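Taurocyamine kinase (Schistosoma mansoni, PDB 4WOD) transfers phosphate reversibly between ATP and the guanidino compound taurocyamine, using magnesium as cofactor, in a chain that carries two phosphagen kinase units in tandem. Local coordinates at residues L276-H281 with L321-R326. The protein carries 4 engineered substitutions. Residues are numbered along the deposited sequence; the frame is centred on the assembly and turned at random.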
loop_
_atom_site.group_PDB
_atom_site.type_symbol
_atom_site.label_atom_id
_atom_site.label_comp_id
_atom_site.label_asym_id
_atom_site.label_seq_id
_atom_site.Cartn_x
_atom_site.Cartn_y
_atom_site.Cartn_z
ATOM N N LEU A 276 -21.593 -11.838 2.938
ATOM C CA LEU A 276 -22.170 -10.509 3.032
ATOM C C LEU A 276 -21.205 -9.398 2.628
ATOM O O LEU A 276 -20.081 -9.328 3.121
ATOM C CB LEU A 276 -22.679 -10.264 4.456
ATOM C CG LEU A 276 -23.575 -9.038 4.672
ATOM C CD1 LEU A 276 -25.027 -9.458 4.766
ATOM C CD2 LEU A 276 -23.153 -8.278 5.927
ATOM N N ARG A 277 -21.647 -8.542 1.707
ATOM C CA ARG A 277 -20.911 -7.320 1.379
ATOM C C ARG A 277 -21.820 -6.130 1.600
ATOM O O ARG A 277 -22.749 -5.890 0.814
ATOM C CB ARG A 277 -20.398 -7.322 -0.057
ATOM C CG ARG A 277 -19.456 -6.147 -0.341
ATOM C CD ARG A 277 -19.004 -6.076 -1.812
ATOM N NE ARG A 277 -19.815 -5.113 -2.559
ATOM C CZ ARG A 277 -19.420 -3.882 -2.884
ATOM N NH1 ARG A 277 -20.230 -3.072 -3.558
ATOM N NH2 ARG A 277 -18.208 -3.461 -2.553
ATOM N N ALA A 278 -21.576 -5.432 2.704
ATOM C CA ALA A 278 -22.276 -4.200 3.021
ATOM C C ALA A 278 -21.408 -3.075 2.533
ATOM O O ALA A 278 -20.220 -3.068 2.814
ATOM C CB ALA A 278 -22.509 -4.077 4.507
ATOM N N SER A 279 -21.988 -2.099 1.859
ATOM C CA SER A 279 -21.157 -1.026 1.332
ATOM C C SER A 279 -21.892 0.299 1.139
ATOM O O SER A 279 -23.120 0.339 1.096
ATOM C CB SER A 279 -20.564 -1.470 0.003
ATOM O OG SER A 279 -21.559 -1.400 -0.987
ATOM N N VAL A 280 -21.118 1.376 1.016
ATOM C CA VAL A 280 -21.624 2.668 0.559
ATOM C C VAL A 280 -20.810 3.157 -0.629
ATOM O O VAL A 280 -19.627 2.810 -0.761
ATOM C CB VAL A 280 -21.561 3.756 1.657
ATOM C CG1 VAL A 280 -22.513 3.428 2.759
ATOM C CG2 VAL A 280 -20.094 3.933 2.199
ATOM N N HIS A 281 -21.453 3.942 -1.492
ATOM C CA HIS A 281 -20.735 4.799 -2.436
ATOM C C HIS A 281 -20.549 6.154 -1.767
ATOM O O HIS A 281 -21.529 6.849 -1.487
ATOM C CB HIS A 281 -21.491 4.959 -3.751
ATOM C CG HIS A 281 -21.234 3.865 -4.732
ATOM N ND1 HIS A 281 -21.289 2.532 -4.390
ATOM C CD2 HIS A 281 -20.914 3.905 -6.048
ATOM C CE1 HIS A 281 -21.017 1.795 -5.453
ATOM N NE2 HIS A 281 -20.785 2.604 -6.472
ATOM N N LEU A 321 -16.991 1.565 -0.395
ATOM C CA LEU A 321 -16.365 1.155 0.855
ATOM C C LEU A 321 -17.195 0.041 1.458
ATOM O O LEU A 321 -18.367 0.257 1.720
ATOM C CB LEU A 321 -16.289 2.322 1.848
ATOM C CG LEU A 321 -15.585 3.587 1.351
ATOM C CD1 LEU A 321 -15.716 4.676 2.391
ATOM C CD2 LEU A 321 -14.118 3.279 1.072
ATOM N N SER A 322 -16.600 -1.126 1.683
ATOM C CA SER A 322 -17.334 -2.265 2.269
ATOM C C SER A 322 -16.557 -2.982 3.391
ATOM O O SER A 322 -15.354 -2.809 3.519
ATOM C CB SER A 322 -17.699 -3.275 1.173
ATOM O OG SER A 322 -16.548 -3.746 0.501
ATOM N N ASN A 323 -17.255 -3.780 4.207
ATOM C CA ASN A 323 -16.582 -4.670 5.139
ATOM C C ASN A 323 -15.552 -5.520 4.409
ATOM O O ASN A 323 -15.843 -6.070 3.350
ATOM C CB ASN A 323 -17.591 -5.585 5.866
ATOM C CG ASN A 323 -18.555 -6.301 4.914
ATOM O OD1 ASN A 323 -19.408 -5.673 4.276
ATOM N ND2 ASN A 323 -18.450 -7.638 4.855
ATOM N N LYS A 324 -14.343 -5.620 4.954
ATOM C CA LYS A 324 -13.335 -6.454 4.300
ATOM C C LYS A 324 -13.527 -7.935 4.625
ATOM O O LYS A 324 -13.008 -8.793 3.925
ATOM C CB LYS A 324 -11.922 -6.016 4.694
ATOM C CG LYS A 324 -11.538 -6.335 6.148
ATOM C CD LYS A 324 -10.125 -5.851 6.489
ATOM C CE LYS A 324 -9.732 -6.247 7.922
ATOM N NZ LYS A 324 -8.419 -5.651 8.331
ATOM N N ARG A 325 -14.280 -8.244 5.677
ATOM C CA ARG A 325 -14.370 -9.633 6.113
ATOM C C ARG A 325 -15.632 -10.320 5.634
ATOM O O ARG A 325 -16.682 -9.700 5.539
ATOM C CB ARG A 325 -14.279 -9.732 7.641
ATOM C CG ARG A 325 -12.898 -9.485 8.177
ATOM C CD ARG A 325 -12.851 -9.716 9.688
ATOM N NE ARG A 325 -11.712 -9.064 10.333
ATOM C CZ ARG A 325 -10.456 -9.488 10.229
ATOM N NH1 ARG A 325 -10.175 -10.556 9.481
ATOM N NH2 ARG A 325 -9.478 -8.843 10.861
ATOM N N ARG A 326 -15.516 -11.608 5.324
ATOM C CA ARG A 326 -16.679 -12.427 4.965
ATOM C C ARG A 326 -16.764 -13.686 5.825
ATOM O O ARG A 326 -17.852 -14.158 6.165
ATOM C CB ARG A 326 -16.617 -12.864 3.492
ATOM C CG ARG A 326 -16.464 -11.759 2.472
ATOM C CD ARG A 326 -17.796 -11.130 2.087
ATOM N NE ARG A 326 -17.597 -10.148 1.025
ATOM C CZ ARG A 326 -17.043 -8.952 1.198
ATOM N NH1 ARG A 326 -16.634 -8.556 2.412
ATOM N NH2 ARG A 326 -16.885 -8.152 0.150
#
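Val280 and Leu321 form the hydrogen-bonded antiparallel pair that joins strands 277-283 and 318-323, neighbours in the eight-stranded antiparallel sheet of the first phosphagen kinase catalytic domain. Val280 N donates to Leu321 O at 3.1 Å, and Leu321 N returns a straighter bond to Val280 O. Next along the ladder, Ser279 faces Ser322 in a non-hydrogen-bonded pair, their CB atoms 3.6 Å apart.

The second strand ends at Asn323, whose side chain takes over the pairing; the backbone bond from Asn323 N to Ala278 O is already weak. A chi1 of 50° sets CG between the residue's own backbone N and carbonyl carbon, and the amide attached there bonds to the first strand. Asn323 OD1 accepts from Ala278 N at 2.7 Å, in the plane of the side-chain carbonyl. Asn323 ND2 spends both hydrogens, one on Leu276 O at 2.9 Å and the other on Arg325 O in the loop that follows, so three bonds fix the rotation of this buried amide.

Apolar packing lies on the side of Val280 and Leu321, where CG2 of the valine meets CB of the leucine; helix 331-355 covers Ala278 and Val280 through Met338.

The charged groups gather by Ser279 and Ser322. Arg277, within a predicted ATP-binding segment, sends its guanidinium to a salt bridge with Asp320, whereas Arg326 runs beside it, pointing the same way, their guanidinium planes 52° apart. The bend in Arg326 at chi2 (-84°) sets CD 3.1 Å from Leu276 O. Arg326 NH1 donates to Asn323 O at 2.8 Å, from above that carbonyl plane, while Arg326 NH2 rests 3.3 Å from Arg277 CG.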